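Local coordinates for putative electron transport related protein (Corynebacterium diphtheriae, PDB 4PQ1) that probably acts as a thioredoxin-like thiol-disulfide oxidoreductase of the DsbF type, exchanging disulfides with partner proteins through its CxxC cysteine pair, at residues G77-K89 and Y103-L117. Sequence-based numbering, arbitrary orientation.
Sequences GTVVGINVRDYSK and YPSIYDPPFKTAAQL
Tyr107 OH donates a short hydrogen bond to Asp86 O, 2.5 Å long and in the plane of that carbonyl. The ring is clamped on both faces. Lys89 CG sits over the centre of one face, 3.8 Å from the Tyr107 ring centroid, and Pro109 CD lies offset on the other. Lys89 can lie along the ring because its chain is fully extended; its NZ goes on to a salt bridge with Glu30. Asn83 OD1 meets the ring edge, 3.1 Å from Tyr107 CD1. Asn83 and Tyr107 both hold CG anti to the backbone N (chi1 176° and -176°), which lays them side by side. Asn83 ND2 turns back to Asp86 OD2, which also accepts from Gln54 N.

On the face that carries Ile82, Val84 CG1 presses over the Phe111 ring, 3.4 Å from Phe111 CG. Ala114 CB covers the opposite face. Ile82 CD1 meets Thr113 CG2 tip to tip at 3.6 Å. Asp108 OD2 accepts from both Thr113 N and Thr113 OG1, which ties the turn to the short helix.

The backbones pair in parallel, from Gly81 N to Pro104 O (2.9 Å) through Asp108 N to Asn83 O. Strands 77-83 and 105-107, with helix 89-98 between them, form a beta-alpha-beta crossover at the sheet edge of this thioredoxin-like fold.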
loop_
_atom_site.group_PDB
_atom_site.type_symbol
_atom_site.label_atom_id
_atom_site.label_comp_id
_atom_site.label_asym_id
_atom_site.label_seq_id
_atom_site.Cartn_x
_atom_site.Cartn_y
_atom_site.Cartn_z
ATOM N N GLY A 77 0.697 -6.688 11.963
ATOM C CA GLY A 77 1.085 -5.807 10.877
ATOM C C GLY A 77 0.341 -4.490 10.803
ATOM O O GLY A 77 -0.169 -3.991 11.805
ATOM N N THR A 78 0.275 -3.934 9.596
ATOM C CA THR A 78 -0.210 -2.575 9.397
ATOM C C THR A 78 -0.508 -2.304 7.927
ATOM O O THR A 78 0.086 -2.918 7.037
ATOM C CB THR A 78 0.826 -1.529 9.882
ATOM O OG1 THR A 78 0.221 -0.233 9.931
ATOM C CG2 THR A 78 2.013 -1.457 8.924
ATOM N N VAL A 79 -1.433 -1.383 7.675
ATOM C CA VAL A 79 -1.556 -0.786 6.352
ATOM C C VAL A 79 -0.651 0.442 6.336
ATOM O O VAL A 79 -0.495 1.112 7.355
ATOM C CB VAL A 79 -3.019 -0.396 6.018
ATOM C CG1 VAL A 79 -3.103 0.308 4.664
ATOM C CG2 VAL A 79 -3.923 -1.640 6.033
ATOM N N VAL A 80 -0.014 0.703 5.202
ATOM C CA VAL A 80 0.711 1.958 4.994
ATOM C C VAL A 80 0.283 2.600 3.689
ATOM O O VAL A 80 0.451 2.022 2.623
ATOM C CB VAL A 80 2.226 1.758 4.961
ATOM C CG1 VAL A 80 2.904 3.081 4.608
ATOM C CG2 VAL A 80 2.707 1.245 6.299
ATOM N N GLY A 81 -0.291 3.794 3.767
ATOM C CA GLY A 81 -0.777 4.445 2.572
ATOM C C GLY A 81 0.347 5.163 1.875
ATOM O O GLY A 81 1.314 5.615 2.499
ATOM N N ILE A 82 0.228 5.263 0.562
ATOM C CA ILE A 82 1.143 6.094 -0.203
ATOM C C ILE A 82 0.289 7.133 -0.933
ATOM O O ILE A 82 -0.295 6.862 -1.980
ATOM C CB ILE A 82 1.988 5.256 -1.185
ATOM C CG1 ILE A 82 2.806 4.222 -0.410
ATOM C CG2 ILE A 82 2.903 6.137 -2.032
ATOM C CD1 ILE A 82 3.592 3.292 -1.290
ATOM N N ASN A 83 0.209 8.322 -0.355
ATOM C CA ASN A 83 -0.644 9.389 -0.871
ATOM C C ASN A 83 0.022 10.044 -2.072
ATOM O O ASN A 83 1.086 10.667 -1.939
ATOM C CB ASN A 83 -0.930 10.383 0.263
ATOM C CG ASN A 83 -1.727 11.605 -0.181
ATOM O OD1 ASN A 83 -1.284 12.729 0.018
ATOM N ND2 ASN A 83 -2.895 11.390 -0.777
ATOM N N VAL A 84 -0.553 9.848 -3.262
ATOM C CA VAL A 84 0.059 10.401 -4.469
ATOM C C VAL A 84 -0.850 11.476 -5.105
ATOM O O VAL A 84 -2.064 11.453 -4.923
ATOM C CB VAL A 84 0.384 9.291 -5.507
ATOM C CG1 VAL A 84 1.255 8.181 -4.861
ATOM C CG2 VAL A 84 -0.888 8.695 -6.099
ATOM N N ARG A 85 -0.241 12.426 -5.813
ATOM C CA ARG A 85 -0.975 13.404 -6.627
ATOM C C ARG A 85 -1.916 14.276 -5.804
ATOM O O ARG A 85 -2.811 14.926 -6.337
ATOM C CB ARG A 85 -1.767 12.703 -7.730
ATOM C CG ARG A 85 -1.036 12.605 -9.044
ATOM C CD ARG A 85 -1.599 11.504 -9.942
ATOM N NE ARG A 85 -0.500 10.665 -10.376
ATOM C CZ ARG A 85 -0.595 9.413 -10.801
ATOM N NH1 ARG A 85 -1.770 8.797 -10.887
ATOM N NH2 ARG A 85 0.516 8.780 -11.148
ATOM N N ASP A 86 -1.698 14.285 -4.498
ATOM C CA ASP A 86 -2.335 15.250 -3.628
ATOM C C ASP A 86 -1.318 16.343 -3.338
ATOM O O ASP A 86 -0.559 16.271 -2.367
ATOM C CB ASP A 86 -2.842 14.585 -2.351
ATOM C CG ASP A 86 -4.324 14.288 -2.410
ATOM O OD1 ASP A 86 -5.069 15.158 -2.906
ATOM O OD2 ASP A 86 -4.745 13.198 -1.961
ATOM N N TYR A 87 -1.293 17.341 -4.215
ATOM C CA TYR A 87 -0.299 18.407 -4.150
ATOM C C TYR A 87 -0.621 19.402 -3.057
ATOM O O TYR A 87 0.240 20.167 -2.624
ATOM C CB TYR A 87 -0.189 19.106 -5.499
ATOM C CG TYR A 87 0.143 18.135 -6.598
ATOM C CD1 TYR A 87 1.337 17.417 -6.580
ATOM C CD2 TYR A 87 -0.744 17.906 -7.640
ATOM C CE1 TYR A 87 1.640 16.494 -7.585
ATOM C CE2 TYR A 87 -0.448 16.993 -8.649
ATOM C CZ TYR A 87 0.747 16.297 -8.617
ATOM O OH TYR A 87 1.043 15.400 -9.616
ATOM N N SER A 88 -1.860 19.384 -2.597
ATOM C CA SER A 88 -2.199 20.154 -1.419
ATOM C C SER A 88 -2.352 19.163 -0.291
ATOM O O SER A 88 -3.308 18.379 -0.256
ATOM C CB SER A 88 -3.474 20.993 -1.628
ATOM O OG SER A 88 -3.189 22.131 -2.429
ATOM N N LYS A 89 -1.389 19.194 0.624
ATOM C CA LYS A 89 -1.339 18.223 1.705
ATOM C C LYS A 89 -2.553 18.332 2.629
ATOM O O LYS A 89 -3.048 17.317 3.133
ATOM C CB LYS A 89 -0.052 18.391 2.517
ATOM C CG LYS A 89 0.253 17.218 3.424
ATOM C CD LYS A 89 1.538 17.434 4.198
ATOM C CE LYS A 89 1.993 16.154 4.870
ATOM N NZ LYS A 89 3.272 16.331 5.621
ATOM N N TYR A 103 -4.307 4.531 10.097
ATOM C CA TYR A 103 -2.993 4.051 9.664
ATOM C C TYR A 103 -2.171 5.134 8.952
ATOM O O TYR A 103 -2.737 6.073 8.368
ATOM C CB TYR A 103 -3.146 2.812 8.780
ATOM C CG TYR A 103 -3.981 2.965 7.532
ATOM C CD1 TYR A 103 -3.429 3.471 6.357
ATOM C CD2 TYR A 103 -5.306 2.552 7.507
ATOM C CE1 TYR A 103 -4.186 3.588 5.197
ATOM C CE2 TYR A 103 -6.069 2.662 6.354
ATOM C CZ TYR A 103 -5.500 3.176 5.205
ATOM O OH TYR A 103 -6.243 3.288 4.059
ATOM N N PRO A 104 -0.830 5.017 9.005
ATOM C CA PRO A 104 0.011 6.097 8.481
ATOM C C PRO A 104 0.067 6.100 6.962
ATOM O O PRO A 104 -0.179 5.060 6.335
ATOM C CB PRO A 104 1.382 5.776 9.065
ATOM C CG PRO A 104 1.403 4.289 9.124
ATOM C CD PRO A 104 -0.017 3.849 9.408
ATOM N N SER A 105 0.364 7.262 6.384
ATOM C CA SER A 105 0.578 7.379 4.948
ATOM C C SER A 105 1.885 8.101 4.689
ATOM O O SER A 105 2.232 9.045 5.395
ATOM C CB SER A 105 -0.569 8.134 4.258
ATOM O OG SER A 105 -1.684 7.294 4.000
ATOM N N ILE A 106 2.617 7.642 3.684
ATOM C CA ILE A 106 3.729 8.417 3.172
ATOM C C ILE A 106 3.197 9.487 2.231
ATOM O O ILE A 106 2.435 9.187 1.306
ATOM C CB ILE A 106 4.741 7.531 2.443
ATOM C CG1 ILE A 106 5.355 6.536 3.429
ATOM C CG2 ILE A 106 5.798 8.385 1.767
ATOM C CD1 ILE A 106 6.404 5.679 2.811
ATOM N N TYR A 107 3.576 10.739 2.465
ATOM C CA TYR A 107 3.159 11.807 1.562
ATOM C C TYR A 107 4.097 11.903 0.366
ATOM O O TYR A 107 5.226 12.383 0.475
ATOM C CB TYR A 107 3.084 13.144 2.306
ATOM C CG TYR A 107 2.572 14.274 1.449
ATOM C CD1 TYR A 107 1.261 14.286 0.997
ATOM C CD2 TYR A 107 3.405 15.332 1.086
ATOM C CE1 TYR A 107 0.789 15.321 0.207
ATOM C CE2 TYR A 107 2.946 16.355 0.302
ATOM C CZ TYR A 107 1.638 16.347 -0.135
ATOM O OH TYR A 107 1.174 17.373 -0.921
ATOM N N ASP A 108 3.616 11.466 -0.792
ATOM C CA ASP A 108 4.492 11.308 -1.947
ATOM C C ASP A 108 3.764 11.775 -3.207
ATOM O O ASP A 108 3.355 10.955 -4.028
ATOM C CB ASP A 108 4.954 9.821 -2.034
ATOM C CG ASP A 108 5.812 9.507 -3.260
ATOM O OD1 ASP A 108 6.337 10.426 -3.929
ATOM O OD2 ASP A 108 5.967 8.297 -3.553
ATOM N N PRO A 109 3.597 13.105 -3.364
ATOM C CA PRO A 109 2.782 13.607 -4.486
ATOM C C PRO A 109 3.191 13.069 -5.871
ATOM O O PRO A 109 2.293 12.792 -6.667
ATOM C CB PRO A 109 2.982 15.126 -4.418
ATOM C CG PRO A 109 3.317 15.397 -2.987
ATOM C CD PRO A 109 4.109 14.196 -2.515
ATOM N N PRO A 110 4.501 12.912 -6.159
ATOM C CA PRO A 110 4.768 12.467 -7.532
ATOM C C PRO A 110 4.994 10.953 -7.637
ATOM O O PRO A 110 5.404 10.462 -8.686
ATOM C CB PRO A 110 6.039 13.227 -7.890
ATOM C CG PRO A 110 6.780 13.304 -6.591
ATOM C CD PRO A 110 5.729 13.400 -5.501
ATOM N N PHE A 111 4.732 10.243 -6.548
ATOM C CA PHE A 111 4.775 8.792 -6.515
ATOM C C PHE A 111 6.176 8.258 -6.861
ATOM O O PHE A 111 6.330 7.320 -7.635
ATOM C CB PHE A 111 3.682 8.221 -7.444
ATOM C CG PHE A 111 3.313 6.780 -7.147
ATOM C CD1 PHE A 111 3.869 6.109 -6.064
ATOM C CD2 PHE A 111 2.346 6.128 -7.899
ATOM C CE1 PHE A 111 3.526 4.810 -5.794
ATOM C CE2 PHE A 111 1.986 4.816 -7.612
ATOM C CZ PHE A 111 2.578 4.159 -6.568
ATOM N N LYS A 112 7.190 8.866 -6.252
ATOM C CA LYS A 112 8.553 8.454 -6.474
ATOM C C LYS A 112 8.759 7.044 -5.919
ATOM O O LYS A 112 9.626 6.300 -6.388
ATOM C CB LYS A 112 9.531 9.448 -5.836
ATOM C CG LYS A 112 9.727 10.735 -6.636
ATOM C CD LYS A 112 10.594 11.735 -5.879
ATOM C CE LYS A 112 10.896 12.958 -6.734
ATOM N NZ LYS A 112 11.535 12.600 -8.035
ATOM N N THR A 113 7.935 6.681 -4.936
ATOM C CA THR A 113 7.972 5.362 -4.300
ATOM C C THR A 113 7.775 4.224 -5.298
ATOM O O THR A 113 8.233 3.099 -5.078
ATOM C CB THR A 113 6.888 5.246 -3.208
ATOM O OG1 THR A 113 7.117 6.236 -2.208
ATOM C CG2 THR A 113 6.928 3.894 -2.539
ATOM N N ALA A 114 7.100 4.518 -6.403
ATOM C CA ALA A 114 6.838 3.496 -7.410
ATOM C C ALA A 114 8.145 2.876 -7.887
ATOM O O ALA A 114 8.198 1.692 -8.204
ATOM C CB ALA A 114 6.062 4.083 -8.586
ATOM N N ALA A 115 9.198 3.690 -7.912
ATOM C CA ALA A 115 10.506 3.275 -8.401
ATOM C C ALA A 115 11.172 2.297 -7.438
ATOM O O ALA A 115 11.933 1.413 -7.856
ATOM C CB ALA A 115 11.388 4.489 -8.619
ATOM N N GLN A 116 10.880 2.462 -6.152
ATOM C CA GLN A 116 11.414 1.581 -5.129
ATOM C C GLN A 116 10.579 0.312 -4.969
ATOM O O GLN A 116 11.000 -0.654 -4.327
ATOM C CB GLN A 116 11.503 2.326 -3.806
ATOM C CG GLN A 116 12.540 3.426 -3.838
ATOM C CD GLN A 116 12.053 4.707 -3.187
ATOM O OE1 GLN A 116 11.591 4.704 -2.040
ATOM N NE2 GLN A 116 12.159 5.816 -3.916
ATOM N N LEU A 117 9.400 0.314 -5.574
ATOM C CA LEU A 117 8.489 -0.812 -5.466
ATOM C C LEU A 117 8.600 -1.676 -6.714
ATOM O O LEU A 117 7.689 -2.419 -7.055
ATOM C CB LEU A 117 7.046 -0.317 -5.246
ATOM C CG LEU A 117 6.791 0.247 -3.835
ATOM C CD1 LEU A 117 5.394 0.816 -3.667
ATOM C CD2 LEU A 117 7.032 -0.819 -2.783
#